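Local coordinates for A-type flavoprotein (Giardia intestinalis, PDB 2Q9U) that probably reduces dioxygen at a mu-oxo-diiron centre, scavenging it with electrons passed through a bound flavin mononucleotide, at residues Y80-H85 and R141-I146; F158-E163 and V221-I226; Y41-I46 and P51-S56; Y18-V23 and A70-L75; S92-H97 and Y120-A125. All coordinates share one frame; numbering follows the deposited sequence.

In the fold
The five contacts lie in the metallo-beta-lactamase-like part of the chain, a sandwich of two mixed sheets. From the N terminus, interaction 4 opens first: it closes the loop from strand 17-24 to the end of helix 62-72, and interaction 3, the hairpin of 39-46 and 52-54, is nested within it. Interaction 1 then joins strand 80-82 of the first sheet to strand 142-147 of the second, and interaction 5, between helix 94-97 and the turn after helix 110-120, nests inside that loop. Interaction 2 follows in series, tying strand 157-161 to the approach to strand 225-228. Interactions 3 and 4 have centres about 8 Å apart.

Interaction 1. Residues Y80-H85 and R141-I146; sequences YVVMNH and RTLKFI. With FEO (mu-oxo-diiron), chain G.
Strands 80-82 and 142-147 belong to different sheets of the metallo-beta-lactamase-like sandwich, and their backbones stay well apart, with Val-82 CA 9.7 Å from Leu-143 CA at the closest pair. Side chains alone bridge the gap. Val-82 points across it and uses its two methyls on two partners. CG2 meets the branch end of Leu-143, with CD1 4.1 Å away, while CG1 comes to the rim of the Phe-145 ring, near the ring plane, 4.0 Å from CE1. The valine torsion, with CG1 anti to the backbone N (chi1 172°), decides which methyl faces which partner. Phe-145 does not aim its first bond at Val-82, but the ring end comes nearer, and its edge at CE1 takes the methyl. A short branched residue suits this place because Thr-159 and Ile-54 also press on Val-82, and the long Leu-143 and Phe-145 cover the remaining distance.

Beyond the strand, a loop carries the chain to His-85 in the metal site. His-85 NE2 binds one iron of the mu-oxo-diiron group at 2.3 Å, an iron it shares with Glu-87, His-152 and Asp-171. The other ring nitrogen, ND1, is hydrogen-bonded to Asp-155 OD1, and the two contacts together fix the rotation of the imidazole. Between the sheets, then, methyl meets methyl and ring edge without any polar group, and the metal chemistry is confined to the loop beyond.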
# COMPACT_ATOMS: atom_id res chain seq x y z
N TYR A 80 29.16 32.70 -4.09
CA TYR A 80 29.54 31.35 -3.63
C TYR A 80 28.31 30.45 -3.46
O TYR A 80 27.26 30.87 -2.93
CB TYR A 80 30.31 31.39 -2.30
CG TYR A 80 31.61 32.16 -2.37
CD1 TYR A 80 32.69 31.68 -3.13
CD2 TYR A 80 31.77 33.36 -1.69
CE1 TYR A 80 33.90 32.40 -3.20
CE2 TYR A 80 32.98 34.08 -1.75
CZ TYR A 80 34.03 33.59 -2.52
OH TYR A 80 35.21 34.31 -2.57
N VAL A 81 28.47 29.22 -3.90
CA VAL A 81 27.53 28.13 -3.55
C VAL A 81 28.37 27.08 -2.83
O VAL A 81 29.26 26.45 -3.42
CB VAL A 81 26.84 27.52 -4.76
CG1 VAL A 81 25.83 26.44 -4.32
CG2 VAL A 81 26.13 28.61 -5.57
N VAL A 82 28.09 26.92 -1.54
CA VAL A 82 28.78 25.99 -0.70
C VAL A 82 28.03 24.66 -0.69
O VAL A 82 26.85 24.61 -0.35
CB VAL A 82 28.88 26.51 0.75
CG1 VAL A 82 29.45 25.45 1.68
CG2 VAL A 82 29.68 27.85 0.83
N MET A 83 28.76 23.59 -1.01
CA MET A 83 28.21 22.23 -1.06
C MET A 83 28.82 21.34 0.01
O MET A 83 30.02 21.13 0.02
CB MET A 83 28.43 21.63 -2.47
CG MET A 83 27.66 22.35 -3.60
SD MET A 83 25.86 22.43 -3.39
CE MET A 83 25.40 20.71 -3.59
N ASN A 84 27.99 20.86 0.94
CA ASN A 84 28.47 20.11 2.09
C ASN A 84 28.54 18.63 1.79
O ASN A 84 29.15 17.88 2.56
CB ASN A 84 27.48 20.31 3.26
CG ASN A 84 27.59 21.68 3.89
OD1 ASN A 84 26.59 22.42 3.97
ND2 ASN A 84 28.78 22.03 4.32
N HIS A 85 27.86 18.19 0.72
CA HIS A 85 27.53 16.76 0.53
C HIS A 85 27.05 16.59 -0.92
O HIS A 85 26.36 17.47 -1.44
CB HIS A 85 26.44 16.42 1.56
CG HIS A 85 25.99 14.99 1.61
ND1 HIS A 85 26.82 13.90 1.46
CD2 HIS A 85 24.77 14.48 1.91
CE1 HIS A 85 26.12 12.78 1.60
NE2 HIS A 85 24.88 13.10 1.89
N ARG A 141 30.91 38.26 7.46
CA ARG A 141 31.04 36.89 7.96
C ARG A 141 32.23 36.16 7.35
O ARG A 141 32.73 36.53 6.28
CB ARG A 141 29.73 36.09 7.72
CG ARG A 141 28.50 36.67 8.41
CD ARG A 141 27.23 35.90 8.02
NE ARG A 141 25.97 36.54 8.45
CZ ARG A 141 25.39 37.55 7.81
NH1 ARG A 141 25.98 38.11 6.75
NH2 ARG A 141 24.22 38.04 8.24
N THR A 142 32.71 35.15 8.05
CA THR A 142 33.61 34.17 7.47
C THR A 142 32.99 32.78 7.62
O THR A 142 32.09 32.58 8.46
CB THR A 142 34.99 34.18 8.12
OG1 THR A 142 34.89 33.79 9.50
CG2 THR A 142 35.63 35.57 8.02
N LEU A 143 33.45 31.84 6.81
CA LEU A 143 32.99 30.45 6.86
C LEU A 143 34.16 29.49 6.99
O LEU A 143 35.19 29.65 6.31
CB LEU A 143 32.20 30.10 5.60
CG LEU A 143 30.92 30.90 5.31
CD1 LEU A 143 30.34 30.43 4.00
CD2 LEU A 143 29.92 30.75 6.46
N LYS A 144 33.99 28.51 7.89
CA LYS A 144 34.93 27.41 8.11
C LYS A 144 34.24 26.10 7.69
O LYS A 144 33.00 26.02 7.62
CB LYS A 144 35.34 27.31 9.58
CG LYS A 144 35.83 28.64 10.17
CD LYS A 144 37.24 28.98 9.70
CE LYS A 144 38.29 28.19 10.48
NZ LYS A 144 38.72 27.07 9.65
N PHE A 145 35.05 25.06 7.48
CA PHE A 145 34.57 23.81 6.92
C PHE A 145 35.07 22.69 7.77
O PHE A 145 36.24 22.62 8.12
CB PHE A 145 35.04 23.72 5.46
CG PHE A 145 34.65 24.93 4.67
CD1 PHE A 145 33.36 25.05 4.18
CD2 PHE A 145 35.53 26.03 4.54
CE1 PHE A 145 32.96 26.20 3.49
CE2 PHE A 145 35.14 27.18 3.87
CZ PHE A 145 33.86 27.27 3.34
N ILE A 146 34.15 21.82 8.17
CA ILE A 146 34.48 20.71 9.05
C ILE A 146 34.15 19.39 8.31
O ILE A 146 32.97 18.98 8.25
CB ILE A 146 33.68 20.77 10.37
CG1 ILE A 146 33.92 22.10 11.12
CG2 ILE A 146 34.03 19.57 11.22
CD1 ILE A 146 32.88 22.39 12.26
FE1 FEO G . 20.16 14.10 2.89
FE2 FEO G . 22.96 12.09 2.66
O FEO G . 21.54 13.36 1.91

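Interaction 2. Residues F158-E163 and V221-I226; sequences FTYCPE and VEIKYI
This is a mixed contact, one hydrogen bond plus apolar packing, centred on Tyr-160 near the C-terminal end of strand 157-161 in the second sheet of the sandwich, where it reaches the loop leading into strand 225-228. CG is anti to the backbone N (chi1 173°), which carries the ring out toward the loop, and OH donates a hydrogen bond to Glu-222 O at 2.7 Å. The donor sits 20° from the carbonyl plane, with a C=O...O angle of 141°. Val-221 comes from the opposite direction and lays CG2 over one face of the ring, 3.9 Å from the centroid, in a CH-pi contact. Ile-223 CG1 touches the same ring obliquely, 4.1 Å from CE1, and Ile-223 itself packs on Leu-167 and Met-239. Only a side chain both flat and hydroxylated, as tyrosine is, could do both jobs. Tyr-160 thus meets the loop with a polar end and an apolar face at once, and a main-chain carbonyl ahead of strand 225-228 is satisfied by a side chain of the sheet.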
# COMPACT_ATOMS: atom_id res chain seq x y z
N PHE A 158 30.45 19.70 7.37
CA PHE A 158 29.67 20.78 7.99
C PHE A 158 30.31 22.14 7.66
O PHE A 158 31.53 22.23 7.46
CB PHE A 158 29.67 20.70 9.52
CG PHE A 158 29.05 19.46 10.12
CD1 PHE A 158 28.20 18.61 9.38
CD2 PHE A 158 29.30 19.16 11.47
CE1 PHE A 158 27.63 17.48 9.99
CE2 PHE A 158 28.73 18.03 12.09
CZ PHE A 158 27.88 17.19 11.33
N THR A 159 29.49 23.19 7.62
CA THR A 159 29.99 24.57 7.45
C THR A 159 29.67 25.37 8.69
O THR A 159 28.57 25.32 9.24
CB THR A 159 29.44 25.24 6.16
OG1 THR A 159 29.80 24.47 5.02
CG2 THR A 159 29.98 26.67 5.98
N TYR A 160 30.67 26.09 9.18
CA TYR A 160 30.52 26.79 10.43
C TYR A 160 30.77 28.30 10.24
O TYR A 160 31.76 28.68 9.61
CB TYR A 160 31.47 26.20 11.48
CG TYR A 160 31.48 27.01 12.75
CD1 TYR A 160 30.35 27.06 13.58
CD2 TYR A 160 32.61 27.76 13.12
CE1 TYR A 160 30.34 27.82 14.75
CE2 TYR A 160 32.61 28.51 14.31
CZ TYR A 160 31.48 28.54 15.11
OH TYR A 160 31.46 29.28 16.27
N CYS A 161 29.87 29.14 10.75
CA CYS A 161 30.10 30.57 10.70
C CYS A 161 30.43 31.09 12.09
O CYS A 161 29.57 31.12 12.96
CB CYS A 161 28.88 31.30 10.12
SG CYS A 161 29.06 33.14 10.18
N PRO A 162 31.70 31.49 12.32
CA PRO A 162 32.15 31.93 13.65
C PRO A 162 31.48 33.21 14.16
O PRO A 162 31.33 33.33 15.38
CB PRO A 162 33.66 32.16 13.46
CG PRO A 162 34.03 31.46 12.19
CD PRO A 162 32.80 31.51 11.33
N GLU A 163 31.13 34.15 13.28
CA GLU A 163 30.55 35.44 13.70
C GLU A 163 29.13 35.30 14.23
O GLU A 163 28.78 35.95 15.21
CB GLU A 163 30.56 36.50 12.58
CG GLU A 163 31.97 36.91 12.10
CD GLU A 163 32.58 35.88 11.19
OE1 GLU A 163 31.79 35.08 10.62
OE2 GLU A 163 33.83 35.86 11.03
N VAL A 221 33.97 24.91 19.29
CA VAL A 221 33.50 26.23 18.90
C VAL A 221 32.12 26.48 19.49
O VAL A 221 31.39 25.52 19.79
CB VAL A 221 33.45 26.38 17.34
CG1 VAL A 221 34.87 26.39 16.76
CG2 VAL A 221 32.59 25.27 16.67
N GLU A 222 31.76 27.74 19.65
CA GLU A 222 30.44 28.09 20.15
C GLU A 222 29.39 27.96 19.03
O GLU A 222 29.55 28.53 17.95
CB GLU A 222 30.44 29.54 20.69
CG GLU A 222 29.09 29.98 21.24
CD GLU A 222 29.06 31.44 21.68
OE1 GLU A 222 30.13 32.09 21.72
OE2 GLU A 222 27.96 31.96 21.96
N ILE A 223 28.31 27.24 19.31
CA ILE A 223 27.20 27.11 18.35
C ILE A 223 25.89 27.62 18.97
O ILE A 223 25.43 27.07 19.98
CB ILE A 223 27.08 25.62 17.91
CG1 ILE A 223 28.36 25.19 17.16
CG2 ILE A 223 25.82 25.41 17.05
CD1 ILE A 223 28.61 23.67 17.13
N LYS A 224 25.28 28.66 18.39
CA LYS A 224 23.95 29.11 18.84
C LYS A 224 22.84 28.50 17.99
O LYS A 224 21.72 28.43 18.45
CB LYS A 224 23.77 30.64 18.76
CG LYS A 224 24.73 31.44 19.67
CD LYS A 224 24.15 32.81 20.08
CE LYS A 224 23.50 33.56 18.93
NZ LYS A 224 23.52 35.08 19.06
N TYR A 225 23.16 28.15 16.74
CA TYR A 225 22.16 27.64 15.79
C TYR A 225 22.68 26.46 15.00
O TYR A 225 23.80 26.51 14.48
CB TYR A 225 21.78 28.74 14.77
CG TYR A 225 21.25 30.01 15.42
CD1 TYR A 225 20.00 30.02 16.03
CD2 TYR A 225 22.04 31.19 15.46
CE1 TYR A 225 19.50 31.19 16.64
CE2 TYR A 225 21.53 32.39 16.07
CZ TYR A 225 20.27 32.36 16.66
OH TYR A 225 19.74 33.49 17.26
N ILE A 226 21.86 25.40 14.89
CA ILE A 226 22.21 24.33 13.96
C ILE A 226 21.16 24.27 12.86
O ILE A 226 19.99 23.93 13.11
CB ILE A 226 22.34 22.95 14.66
CG1 ILE A 226 23.40 23.01 15.78
CG2 ILE A 226 22.72 21.88 13.63
CD1 ILE A 226 23.38 21.74 16.69

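Interaction 3. Residues Y41-I46 and P51-S56; sequences YNSYFI and PTVIDS
Strands 39-46 and 52-54 form a beta hairpin in the first sheet of the metallo-beta-lactamase-like sandwich, and its tight part is the antiparallel pairing. Tyr-44 with Ile-54 and Ile-46 with Thr-52 are hydrogen-bonded pairs, and Phe-45 with Val-53 between them is a non-hydrogen-bonded pair. The shortest of the backbone bonds, Ile-46 N to Thr-52 O at 2.7 Å, is almost straight (177°).

One face carries Ile-46 and Ile-54, branched chains that fill it and whose CD1 methyls meet at 4.0 Å; Ile-54 and Thr-52 also touch Val-82 on the neighbouring strand. The other carries Phe-45, whose flat ring lies alongside the proline ring, with CE1 at its edge 3.8 Å from Pro-51 CB; Cys-72 of helix 62-72 packs on the same phenylalanine.

Beyond Ser-43 and Asp-55 the direct bonds give way to bridging waters. One water gives hydrogen bonds to Asn-42 O and Asp-55 OD2, and a second to Asn-42 O and Ser-56 O. Asp-55 is further held through OD1 by Asn-84 N and through OD2 by Asn-170. Ser-43 OG is hydrogen-bonded to Trp-65 NE1. The serine is short enough to place OG against two carbonyls, 2.9 Å from Ile-54 O and 2.8 Å from Asp-55 O.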
# COMPACT_ATOMS: atom_id res chain seq x y z
N TYR A 41 14.41 19.58 1.90
CA TYR A 41 15.80 19.74 1.50
C TYR A 41 16.08 21.21 1.74
O TYR A 41 15.67 22.07 0.96
CB TYR A 41 15.95 19.34 0.01
CG TYR A 41 15.15 18.06 -0.25
CD1 TYR A 41 15.39 16.92 0.51
CD2 TYR A 41 14.17 18.00 -1.25
CE1 TYR A 41 14.66 15.74 0.32
CE2 TYR A 41 13.43 16.81 -1.46
CZ TYR A 41 13.68 15.70 -0.66
OH TYR A 41 12.94 14.54 -0.81
N ASN A 42 16.73 21.49 2.86
CA ASN A 42 16.95 22.84 3.29
C ASN A 42 18.23 23.37 2.66
O ASN A 42 19.26 22.70 2.67
CB ASN A 42 17.04 22.92 4.81
CG ASN A 42 15.80 22.34 5.51
OD1 ASN A 42 14.67 22.44 5.02
ND2 ASN A 42 16.02 21.75 6.67
N SER A 43 18.12 24.57 2.09
CA SER A 43 19.23 25.31 1.51
C SER A 43 19.13 26.69 2.13
O SER A 43 18.05 27.09 2.49
CB SER A 43 19.04 25.43 -0.01
OG SER A 43 20.02 26.31 -0.56
N TYR A 44 20.24 27.42 2.23
CA TYR A 44 20.22 28.70 2.95
C TYR A 44 20.90 29.79 2.12
O TYR A 44 21.87 29.51 1.45
CB TYR A 44 20.91 28.58 4.31
CG TYR A 44 20.19 27.57 5.18
CD1 TYR A 44 19.03 27.93 5.88
CD2 TYR A 44 20.61 26.24 5.22
CE1 TYR A 44 18.34 26.97 6.65
CE2 TYR A 44 19.92 25.28 5.97
CZ TYR A 44 18.79 25.66 6.68
OH TYR A 44 18.12 24.71 7.44
N PHE A 45 20.35 31.00 2.18
CA PHE A 45 20.98 32.14 1.54
C PHE A 45 21.50 33.11 2.59
O PHE A 45 20.75 33.52 3.47
CB PHE A 45 20.00 32.84 0.60
CG PHE A 45 20.51 34.18 0.12
CD1 PHE A 45 21.47 34.25 -0.90
CD2 PHE A 45 20.10 35.36 0.76
CE1 PHE A 45 21.99 35.50 -1.30
CE2 PHE A 45 20.61 36.60 0.36
CZ PHE A 45 21.54 36.67 -0.67
N ILE A 46 22.79 33.46 2.48
CA ILE A 46 23.43 34.40 3.39
C ILE A 46 23.60 35.75 2.68
O ILE A 46 24.32 35.86 1.67
CB ILE A 46 24.80 33.90 3.90
CG1 ILE A 46 24.64 32.51 4.52
CG2 ILE A 46 25.38 34.92 4.95
CD1 ILE A 46 25.97 31.77 4.71
N PRO A 51 27.35 37.33 -1.74
CA PRO A 51 26.11 36.61 -1.46
C PRO A 51 26.32 35.10 -1.64
O PRO A 51 26.90 34.67 -2.65
CB PRO A 51 25.13 37.18 -2.50
CG PRO A 51 25.67 38.57 -2.81
CD PRO A 51 27.18 38.29 -2.85
N THR A 52 25.88 34.32 -0.64
CA THR A 52 26.29 32.92 -0.55
C THR A 52 25.09 32.00 -0.36
O THR A 52 24.21 32.31 0.44
CB THR A 52 27.31 32.74 0.58
OG1 THR A 52 28.52 33.44 0.23
CG2 THR A 52 27.64 31.27 0.83
N VAL A 53 25.08 30.90 -1.10
CA VAL A 53 24.08 29.83 -0.95
C VAL A 53 24.75 28.61 -0.36
O VAL A 53 25.83 28.21 -0.79
CB VAL A 53 23.41 29.46 -2.30
CG1 VAL A 53 22.39 28.30 -2.13
CG2 VAL A 53 22.72 30.69 -2.89
N ILE A 54 24.08 28.03 0.64
CA ILE A 54 24.52 26.77 1.25
C ILE A 54 23.61 25.66 0.76
O ILE A 54 22.40 25.69 0.99
CB ILE A 54 24.45 26.83 2.79
CG1 ILE A 54 25.11 28.13 3.33
CG2 ILE A 54 25.03 25.52 3.42
CD1 ILE A 54 26.63 28.18 3.14
N ASP A 55 24.21 24.69 0.08
CA ASP A 55 23.54 23.50 -0.44
C ASP A 55 22.52 23.73 -1.57
O ASP A 55 22.10 24.84 -1.83
CB ASP A 55 22.99 22.62 0.71
CG ASP A 55 24.13 22.02 1.56
OD1 ASP A 55 25.20 21.68 0.97
OD2 ASP A 55 23.97 21.93 2.80
N SER A 56 22.16 22.64 -2.25
CA SER A 56 21.12 22.67 -3.26
C SER A 56 19.98 21.73 -2.83
O SER A 56 19.83 21.43 -1.64
CB SER A 56 21.72 22.29 -4.62
OG SER A 56 20.79 22.43 -5.68
O HOH W 1 21.85 22.92 4.09
O HOH W 2 19.26 20.63 0.78

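Interaction 4. Residues Y18-V23 and A70-L75; sequences YWVGIV and AACCPL
Tyr-18 and Val-20, on strand 17-24 of the metallo-beta-lactamase-like sandwich, meet Cys-72 at the end of helix 62-72, so the contact packs a helix terminus on the sheet. The backbones remain apart, with Tyr-18 CA 8.1 Å from Cys-72 CA, and the gap is spanned by side chains.

The sulfur-aromatic interaction comes first. Cys-72 SG lies 4.4 Å from the centroid of the Tyr-18 ring and 31° off its normal, an oblique approach that is neither squarely over the face nor at the edge. It touches the inner end of the ring, since its nearest ring atom is CG. Tyr-18 CB points toward the helix and lies 3.9 Å from Cys-72 SG, while the first torsion, with CG anti to the carbonyl carbon (chi1 -64°), sets where the ring goes from there.

The second kind is apolar. Val-20, two residues along and so on the same side of the strand, brings a methyl to the same sulfur, which therefore rests against both residues. Cysteine fits between them with a short side chain whose single large, polarisable atom can meet a ring and an aliphatic group alike. Arg-68, one turn earlier in the helix, covers Val-20. The methyl that completes the contact is Val-20 CG1, 4.1 Å from Cys-72 SG.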
# COMPACT_ATOMS: atom_id res chain seq x y z
N TYR A 18 18.57 33.24 5.24
CA TYR A 18 17.24 32.95 4.73
C TYR A 18 17.12 31.49 4.34
O TYR A 18 18.04 30.94 3.71
CB TYR A 18 16.92 33.82 3.52
CG TYR A 18 16.87 35.31 3.81
CD1 TYR A 18 18.03 36.04 4.02
CD2 TYR A 18 15.65 35.97 3.85
CE1 TYR A 18 17.98 37.44 4.28
CE2 TYR A 18 15.58 37.37 4.12
CZ TYR A 18 16.75 38.08 4.32
OH TYR A 18 16.73 39.44 4.57
N TRP A 19 15.99 30.89 4.68
CA TRP A 19 15.66 29.55 4.18
C TRP A 19 15.20 29.65 2.75
O TRP A 19 14.22 30.36 2.44
CB TRP A 19 14.60 28.90 5.07
CG TRP A 19 14.19 27.53 4.69
CD1 TRP A 19 14.78 26.35 5.08
CD2 TRP A 19 13.09 27.17 3.85
NE1 TRP A 19 14.11 25.29 4.54
CE2 TRP A 19 13.07 25.76 3.78
CE3 TRP A 19 12.11 27.90 3.16
CZ2 TRP A 19 12.10 25.05 3.06
CZ3 TRP A 19 11.15 27.21 2.41
CH2 TRP A 19 11.15 25.79 2.38
N VAL A 20 15.90 28.95 1.87
CA VAL A 20 15.53 28.92 0.45
C VAL A 20 15.41 27.44 -0.04
O VAL A 20 15.62 27.15 -1.21
CB VAL A 20 16.52 29.73 -0.41
CG1 VAL A 20 16.43 31.26 -0.09
CG2 VAL A 20 17.96 29.18 -0.29
N GLY A 21 15.04 26.54 0.87
CA GLY A 21 14.93 25.13 0.55
C GLY A 21 13.57 24.80 -0.00
O GLY A 21 12.83 25.68 -0.45
N ILE A 22 13.21 23.53 0.06
CA ILE A 22 11.86 23.13 -0.34
C ILE A 22 11.32 22.11 0.64
O ILE A 22 12.09 21.35 1.24
CB ILE A 22 11.77 22.59 -1.81
CG1 ILE A 22 12.40 21.19 -1.98
CG2 ILE A 22 12.38 23.60 -2.84
CD1 ILE A 22 11.40 20.00 -1.75
N VAL A 23 10.01 22.10 0.80
CA VAL A 23 9.37 21.06 1.63
C VAL A 23 8.84 20.02 0.68
O VAL A 23 8.11 20.35 -0.28
CB VAL A 23 8.23 21.62 2.52
CG1 VAL A 23 7.65 20.46 3.39
CG2 VAL A 23 8.75 22.73 3.49
N ALA A 70 16.33 33.68 -6.01
CA ALA A 70 16.16 34.91 -6.81
C ALA A 70 15.34 35.96 -6.07
O ALA A 70 15.51 37.16 -6.31
CB ALA A 70 15.50 34.58 -8.17
N ALA A 71 14.46 35.53 -5.17
CA ALA A 71 13.66 36.48 -4.41
C ALA A 71 14.55 37.24 -3.44
O ALA A 71 14.27 38.40 -3.12
CB ALA A 71 12.53 35.79 -3.68
N CYS A 72 15.63 36.60 -3.00
CA CYS A 72 16.64 37.21 -2.13
C CYS A 72 17.73 37.97 -2.87
O CYS A 72 18.20 39.00 -2.38
CB CYS A 72 17.33 36.14 -1.29
SG CYS A 72 16.25 35.34 -0.06
N CYS A 73 18.18 37.43 -4.00
CA CYS A 73 19.32 37.98 -4.72
C CYS A 73 19.28 37.48 -6.16
O CYS A 73 19.08 36.29 -6.37
CB CYS A 73 20.60 37.48 -4.05
SG CYS A 73 22.12 38.14 -4.71
N PRO A 74 19.53 38.37 -7.16
CA PRO A 74 19.60 37.87 -8.54
C PRO A 74 20.64 36.76 -8.65
O PRO A 74 21.67 36.82 -7.99
CB PRO A 74 20.09 39.10 -9.33
CG PRO A 74 19.53 40.27 -8.54
CD PRO A 74 19.77 39.82 -7.09
N LEU A 75 20.35 35.73 -9.45
CA LEU A 75 21.24 34.57 -9.54
C LEU A 75 22.64 34.94 -9.99
O LEU A 75 23.60 34.34 -9.52
CB LEU A 75 20.68 33.48 -10.44
CG LEU A 75 19.33 32.90 -10.00
CD1 LEU A 75 18.92 31.87 -11.01
CD2 LEU A 75 19.37 32.29 -8.55

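Interaction 5. Residues S92-H97 and Y120-A125; sequences SSLKDH and YGMEKA
Tyr-120, at the end of helix 110-120, has the most surface buried here, and its ring lies against Ser-92. CE1 approaches Ser-92 CA obliquely at 3.7 Å, with Ser-92 CB almost as near. Ser-92 is small enough to let the ring come right down to the backbone. The polar ends turn to other partners: Tyr-120 OH is hydrogen-bonded to Ala-86 O, and Ser-92 OG to Tyr-59 N and Gly-88 O, so these buried hydroxyls are satisfied.

Lys-95 covers the main-chain end of the same tyrosine. Its CG, anti to the backbone N (chi1 -170°), lies 3.4 Å from Tyr-120 O, and the aliphatic part of a long chain suits this exposed border. A water ties the two backbones together, donating to Lys-95 O at 2.7 Å and to Tyr-120 O at 2.6 Å while accepting from Met-122 N.

Leu-94 makes the apolar end of the contact. Its CD1 meets Met-122 SD at 4.0 Å, where the methionine bends at its last torsion (chi3 61°) and brings CE to the same methyl. Gly-121, with positive phi, lets the chain leave the helix and enter the type I turn from Met-122 to Ala-125.

The contact thus joins helix 94-97 to the loop between helix 110-120 and strand 127-129, with Phe-106 of strand 105-108 touching Leu-94 and Met-122, and Trp-65 of helix 62-72 packing on Leu-94.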
# COMPACT_ATOMS: atom_id res chain seq x y z
N SER A 92 21.27 17.38 -6.73
CA SER A 92 21.03 16.96 -8.10
C SER A 92 20.48 18.06 -9.03
O SER A 92 20.60 17.94 -10.27
CB SER A 92 20.18 15.69 -8.18
OG SER A 92 18.91 15.87 -7.59
N SER A 93 19.91 19.12 -8.45
CA SER A 93 19.53 20.31 -9.26
C SER A 93 20.75 20.92 -9.96
O SER A 93 20.61 21.65 -10.94
CB SER A 93 18.84 21.37 -8.41
OG SER A 93 17.54 20.96 -8.00
N LEU A 94 21.95 20.67 -9.46
CA LEU A 94 23.12 21.27 -10.09
C LEU A 94 23.41 20.70 -11.48
O LEU A 94 23.99 21.39 -12.33
CB LEU A 94 24.36 21.18 -9.20
CG LEU A 94 24.30 21.84 -7.82
CD1 LEU A 94 25.64 21.67 -7.12
CD2 LEU A 94 23.86 23.30 -7.90
N LYS A 95 23.04 19.43 -11.72
CA LYS A 95 23.29 18.81 -13.03
C LYS A 95 22.85 19.71 -14.19
O LYS A 95 23.64 20.01 -15.09
CB LYS A 95 22.62 17.43 -13.14
CG LYS A 95 23.05 16.67 -14.39
CD LYS A 95 22.50 15.25 -14.40
CE LYS A 95 23.16 14.44 -15.51
NZ LYS A 95 23.26 15.17 -16.82
N ASP A 96 21.60 20.13 -14.16
CA ASP A 96 20.99 20.83 -15.29
C ASP A 96 21.14 22.34 -15.14
O ASP A 96 20.85 23.10 -16.07
CB ASP A 96 19.52 20.46 -15.43
CG ASP A 96 19.31 19.17 -16.21
OD1 ASP A 96 20.12 18.89 -17.12
OD2 ASP A 96 18.34 18.45 -15.92
N HIS A 97 21.30 22.80 -13.89
CA HIS A 97 21.05 24.19 -13.47
C HIS A 97 22.22 25.01 -12.94
O HIS A 97 22.12 26.14 -12.60
CB HIS A 97 19.93 24.28 -12.45
CG HIS A 97 18.62 23.77 -12.93
ND1 HIS A 97 18.21 22.48 -12.73
CD2 HIS A 97 17.63 24.37 -13.59
CE1 HIS A 97 17.01 22.31 -13.24
NE2 HIS A 97 16.64 23.45 -13.78
N TYR A 120 27.26 14.53 -11.69
CA TYR A 120 26.44 15.65 -12.13
C TYR A 120 27.09 16.39 -13.29
O TYR A 120 26.43 17.17 -13.98
CB TYR A 120 26.17 16.61 -10.97
CG TYR A 120 25.48 15.97 -9.79
CD1 TYR A 120 24.35 15.18 -9.97
CD2 TYR A 120 25.95 16.15 -8.50
CE1 TYR A 120 23.71 14.60 -8.89
CE2 TYR A 120 25.32 15.57 -7.42
CZ TYR A 120 24.20 14.79 -7.62
OH TYR A 120 23.56 14.21 -6.55
N GLY A 121 28.37 16.14 -13.50
CA GLY A 121 29.10 16.75 -14.60
C GLY A 121 29.78 18.04 -14.18
O GLY A 121 30.96 18.03 -13.80
N MET A 122 29.01 19.13 -14.24
CA MET A 122 29.45 20.48 -13.86
C MET A 122 30.78 20.82 -14.53
O MET A 122 31.69 21.37 -13.90
CB MET A 122 29.54 20.62 -12.32
CG MET A 122 28.17 20.37 -11.62
SD MET A 122 28.28 20.42 -9.82
CE MET A 122 28.84 22.10 -9.55
N GLU A 123 30.86 20.47 -15.81
CA GLU A 123 32.12 20.57 -16.56
C GLU A 123 32.68 21.98 -16.62
O GLU A 123 33.89 22.15 -16.61
CB GLU A 123 31.96 19.98 -17.97
CG GLU A 123 31.81 18.44 -18.00
CD GLU A 123 30.37 17.94 -17.74
OE1 GLU A 123 29.45 18.76 -17.48
OE2 GLU A 123 30.17 16.70 -17.81
N LYS A 124 31.81 22.98 -16.70
CA LYS A 124 32.27 24.37 -16.79
C LYS A 124 32.23 25.16 -15.47
O LYS A 124 32.45 26.37 -15.46
CB LYS A 124 31.51 25.13 -17.89
N ALA A 125 32.00 24.46 -14.36
CA ALA A 125 31.99 25.11 -13.04
C ALA A 125 33.35 25.69 -12.63
O ALA A 125 34.41 25.12 -12.96
CB ALA A 125 31.49 24.14 -11.97
O HOH W 3 26.16 19.16 -15.67